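Local coordinates for protein tRNA (cytosine(72)-C(5))-methyltransferase (Pyrococcus horikoshii, PDB 5ZVG) that transfers a methyl group from S-adenosylmethionine to the C5 position of cytosine 72 in several tRNAs, apparently raising their thermal stability slightly, at residues D268-D273 against G316-S321. Numbering follows the deposited sequence.
Sequences DKILLD and GVLVYS. With SAM (S-adenosylmethionine), chain C.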
ATOM      1  N   ASP A 268      -0.340   5.537  25.341  1.00 40.45           N
ATOM      2  CA  ASP A 268      -0.763   6.900  25.048  1.00 44.79           C
ATOM      3  C   ASP A 268      -1.138   7.053  23.576  1.00 40.65           C
ATOM      4  O   ASP A 268      -1.986   7.869  23.215  1.00 36.07           O
ATOM      5  CB  ASP A 268       0.346   7.884  25.420  1.00 46.89           C
ATOM      6  CG  ASP A 268       0.763   7.757  26.868  1.00 54.87           C
ATOM      7  OD1 ASP A 268       0.036   8.276  27.739  1.00 58.58           O
ATOM      8  OD2 ASP A 268       1.810   7.125  27.131  1.00 56.13           O
ATOM      9  N   LYS A 269      -0.494   6.259  22.729  1.00 38.60           N
ATOM     10  CA  LYS A 269      -0.702   6.341  21.292  1.00 33.87           C
ATOM     11  C   LYS A 269      -0.805   4.942  20.730  1.00 32.97           C
ATOM     12  O   LYS A 269       0.062   4.102  20.967  1.00 35.43           O
ATOM     13  CB  LYS A 269       0.437   7.102  20.594  1.00 31.45           C
ATOM     14  CG  LYS A 269       0.666   8.523  21.083  1.00 33.65           C
ATOM     15  CD  LYS A 269      -0.480   9.423  20.665  1.00 34.36           C
ATOM     16  CE  LYS A 269      -0.328  10.841  21.201  1.00 33.29           C
ATOM     17  NZ  LYS A 269       0.929  11.495  20.763  1.00 31.96           N
ATOM     18  N   ILE A 270      -1.878   4.692  19.993  1.00 31.13           N
ATOM     19  CA  ILE A 270      -2.037   3.423  19.308  1.00 29.38           C
ATOM     20  C   ILE A 270      -2.324   3.641  17.831  1.00 34.97           C
ATOM     21  O   ILE A 270      -3.256   4.366  17.467  1.00 30.29           O
ATOM     22  CB  ILE A 270      -3.170   2.583  19.913  1.00 29.44           C
ATOM     23  CG1 ILE A 270      -2.771   2.046  21.287  1.00 31.83           C
ATOM     24  CG2 ILE A 270      -3.509   1.435  18.994  1.00 28.24           C
ATOM     25  CD1 ILE A 270      -3.797   1.112  21.887  1.00 28.34           C
ATOM     26  N   LEU A 271      -1.512   3.018  16.982  1.00 36.08           N
ATOM     27  CA  LEU A 271      -1.810   2.962  15.559  1.00 31.03           C
ATOM     28  C   LEU A 271      -2.446   1.626  15.196  1.00 31.62           C
ATOM     29  O   LEU A 271      -1.888   0.560  15.465  1.00 33.23           O
ATOM     30  CB  LEU A 271      -0.553   3.188  14.719  1.00 29.71           C
ATOM     31  CG  LEU A 271      -0.744   2.933  13.218  1.00 32.20           C
ATOM     32  CD1 LEU A 271      -1.838   3.806  12.637  1.00 28.28           C
ATOM     33  CD2 LEU A 271       0.552   3.158  12.474  1.00 28.78           C
ATOM     34  N   LEU A 272      -3.620   1.699  14.584  1.00 33.08           N
ATOM     35  CA  LEU A 272      -4.297   0.520  14.069  1.00 28.32           C
ATOM     36  C   LEU A 272      -4.455   0.655  12.558  1.00 31.11           C
ATOM     37  O   LEU A 272      -5.429   1.228  12.064  1.00 29.69           O
ATOM     38  CB  LEU A 272      -5.655   0.323  14.746  1.00 28.76           C
ATOM     39  CG  LEU A 272      -6.517  -0.827  14.209  1.00 36.51           C
ATOM     40  CD1 LEU A 272      -5.739  -2.138  14.148  1.00 28.40           C
ATOM     41  CD2 LEU A 272      -7.770  -0.992  15.057  1.00 34.32           C
ATOM     42  N   ASP A 273      -3.466   0.154  11.830  1.00 30.52           N
ATOM     43  CA  ASP A 273      -3.539   0.112  10.378  1.00 33.51           C
ATOM     44  C   ASP A 273      -4.091  -1.261  10.005  1.00 34.08           C
ATOM     45  O   ASP A 273      -3.348  -2.196   9.709  1.00 33.12           O
ATOM     46  CB  ASP A 273      -2.163   0.384   9.763  1.00 24.74           C
ATOM     47  CG  ASP A 273      -2.186   0.403   8.258  1.00 32.17           C
ATOM     48  OD1 ASP A 273      -2.908   1.249   7.685  1.00 37.33           O
ATOM     49  OD2 ASP A 273      -1.443  -0.392   7.646  1.00 38.12           O
ATOM     50  N   GLY A 316      -5.813   9.228  25.761  1.00 38.93           N
ATOM     51  CA  GLY A 316      -4.947   8.610  24.772  1.00 40.36           C
ATOM     52  C   GLY A 316      -5.469   8.760  23.354  1.00 36.09           C
ATOM     53  O   GLY A 316      -6.625   9.122  23.143  1.00 37.08           O
ATOM     54  N   VAL A 317      -4.613   8.477  22.378  1.00 42.68           N
ATOM     55  CA  VAL A 317      -4.959   8.682  20.974  1.00 38.27           C
ATOM     56  C   VAL A 317      -4.882   7.400  20.150  1.00 34.67           C
ATOM     57  O   VAL A 317      -3.889   6.665  20.206  1.00 27.62           O
ATOM     58  CB  VAL A 317      -4.036   9.733  20.325  1.00 36.58           C
ATOM     59  CG1 VAL A 317      -4.367   9.897  18.845  1.00 32.91           C
ATOM     60  CG2 VAL A 317      -4.138  11.061  21.065  1.00 35.84           C
ATOM     61  N   LEU A 318      -5.929   7.153  19.367  1.00 34.53           N
ATOM     62  CA  LEU A 318      -5.935   6.049  18.414  1.00 32.67           C
ATOM     63  C   LEU A 318      -5.979   6.572  16.985  1.00 32.19           C
ATOM     64  O   LEU A 318      -6.801   7.426  16.651  1.00 33.60           O
ATOM     65  CB  LEU A 318      -7.129   5.118  18.660  1.00 29.92           C
ATOM     66  CG  LEU A 318      -7.412   4.092  17.552  1.00 28.76           C
ATOM     67  CD1 LEU A 318      -6.348   3.001  17.507  1.00 24.16           C
ATOM     68  CD2 LEU A 318      -8.798   3.479  17.696  1.00 30.48           C
ATOM     69  N   VAL A 319      -5.082   6.072  16.144  1.00 32.87           N
ATOM     70  CA  VAL A 319      -5.176   6.349  14.718  1.00 31.32           C
ATOM     71  C   VAL A 319      -5.552   5.060  13.999  1.00 30.96           C
ATOM     72  O   VAL A 319      -4.811   4.073  14.022  1.00 33.95           O
ATOM     73  CB  VAL A 319      -3.868   6.931  14.141  1.00 31.05           C
ATOM     74  CG1 VAL A 319      -3.866   6.842  12.622  1.00 26.77           C
ATOM     75  CG2 VAL A 319      -3.705   8.381  14.576  1.00 25.66           C
ATOM     76  N   TYR A 320      -6.721   5.085  13.371  1.00 29.83           N
ATOM     77  CA  TYR A 320      -7.245   3.944  12.637  1.00 26.79           C
ATOM     78  C   TYR A 320      -7.120   4.207  11.139  1.00 26.94           C
ATOM     79  O   TYR A 320      -7.556   5.250  10.655  1.00 25.72           O
ATOM     80  CB  TYR A 320      -8.704   3.711  13.035  1.00 27.79           C
ATOM     81  CG  TYR A 320      -9.418   2.594  12.309  1.00 32.60           C
ATOM     82  CD1 TYR A 320      -9.351   1.283  12.770  1.00 31.41           C
ATOM     83  CD2 TYR A 320     -10.175   2.852  11.170  1.00 26.61           C
ATOM     84  CE1 TYR A 320     -10.012   0.258  12.113  1.00 26.58           C
ATOM     85  CE2 TYR A 320     -10.833   1.835  10.506  1.00 28.25           C
ATOM     86  CZ  TYR A 320     -10.750   0.540  10.984  1.00 27.57           C
ATOM     87  OH  TYR A 320     -11.407  -0.470  10.322  1.00 25.54           O
ATOM     88  N   SER A 321      -6.522   3.278  10.400  1.00 27.35           N
ATOM     89  CA  SER A 321      -6.403   3.456   8.954  1.00 29.13           C
ATOM     90  C   SER A 321      -6.629   2.153   8.190  1.00 28.11           C
ATOM     91  O   SER A 321      -6.352   1.060   8.689  1.00 29.51           O
ATOM     92  CB  SER A 321      -5.034   4.053   8.578  1.00 27.84           C
ATOM     93  OG  SER A 321      -3.953   3.192   8.891  1.00 28.32           O
TER
HETATM   94  N   SAM C 401       0.622  -1.097   8.951  1.00 34.25           N
HETATM   95  CA  SAM C 401       1.518  -2.022   8.262  1.00 36.38           C
HETATM   96  C   SAM C 401       2.611  -1.291   7.483  1.00 34.28           C
HETATM   97  O   SAM C 401       3.488  -1.919   6.885  1.00 30.05           O
HETATM   98  OXT SAM C 401       2.649  -0.061   7.435  1.00 37.67           O
HETATM   99  CB  SAM C 401       0.739  -2.981   7.363  1.00 31.89           C
HETATM  100  CG  SAM C 401      -0.380  -3.742   8.073  1.00 39.22           C
HETATM  101  SD  SAM C 401      -1.329  -4.815   6.967  1.00 43.12           S
HETATM  102  CE  SAM C 401      -2.603  -3.645   6.435  1.00 45.24           C
HETATM  103  C5' SAM C 401      -2.260  -5.835   8.140  1.00 44.84           C
HETATM  104  C4' SAM C 401      -1.376  -6.718   9.017  1.00 42.87           C
HETATM  105  O4' SAM C 401      -2.118  -7.168  10.134  1.00 43.76           O
HETATM  106  C3' SAM C 401      -0.874  -7.962   8.296  1.00 41.72           C
HETATM  107  O3' SAM C 401       0.532  -7.938   8.278  1.00 36.20           O
HETATM  108  C2' SAM C 401      -1.333  -9.139   9.133  1.00 34.33           C
HETATM  109  O2' SAM C 401      -0.260 -10.019   9.359  1.00 39.26           O
HETATM  110  C1' SAM C 401      -1.753  -8.499  10.442  1.00 39.43           C
HETATM  111  N9  SAM C 401      -2.865  -9.198  11.116  1.00 43.37           N
HETATM  112  C8  SAM C 401      -4.003  -9.722  10.560  1.00 39.91           C
HETATM  113  N7  SAM C 401      -4.750 -10.263  11.551  1.00 37.36           N
HETATM  114  C5  SAM C 401      -4.107 -10.088  12.729  1.00 37.73           C
HETATM  115  C6  SAM C 401      -4.414 -10.440  14.038  1.00 40.34           C
HETATM  116  N6  SAM C 401      -5.544 -11.082  14.322  1.00 39.50           N
HETATM  117  N1  SAM C 401      -3.534 -10.113  15.050  1.00 44.15           N
HETATM  118  C2  SAM C 401      -2.363  -9.445  14.765  1.00 39.91           C
HETATM  119  N3  SAM C 401      -2.064  -9.100  13.465  1.00 34.54           N
HETATM  120  C4  SAM C 401      -2.921  -9.418  12.465  1.00 41.35           C
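Ser321 OG donates a short hydrogen bond of 2.5 Å to Asp273 OD1, which accepts it on its anti lone pair. The other carboxylate oxygen, Asp273 OD2, takes a hydrogen bond from the methionine amine N of SAM at 2.5 Å and forms a salt bridge with Lys211 NZ, of a residue that itself binds SAM. With CG anti to the backbone N (chi1 -178°), the Asp273 carboxylate bridges cofactor and neighbouring strand; held at both oxygens, by Ser321 on one and by SAM and Lys211 on the other, it is probably fixed in rotation. Replacing the carboxylate by the methyl group of an alanine is likely to leave the SAM amine and Lys211 without their shared partner and the Ser321 hydroxyl without this acceptor. Behind this site the strands run parallel in direct register, joined by five backbone bonds that pass from Asp268 O and Val317 N to Leu272 O and Ser321 N; the straightest, Leu272 N to Val319 O, spans 2.7 Å. On the face bearing Asp273, Leu271 CD1 meets Val319 CG1 at 3.7 Å, and Thr189 of helix 184-193 covers both. Farther back, the aliphatic CD of Lys269 lies alongside Val317 CB at 3.6 Å while its NZ pairs with Asp199. On the other face, Leu318 CD1 touches Ile270 CG2 at 3.6 Å, and Leu272 CD2 reaches the Tyr320 ring edge in plane, 3.6 Å from Tyr320 CD1; helix 291-311 packs over Ile270, Leu272 and Tyr320. That helix links the strands in a beta-alpha-beta crossover of the Rossmann-like class I methyltransferase fold, whose C-terminal strand ends carry the SAM site, with the predicted nucleophile Cys323 just past Ser321.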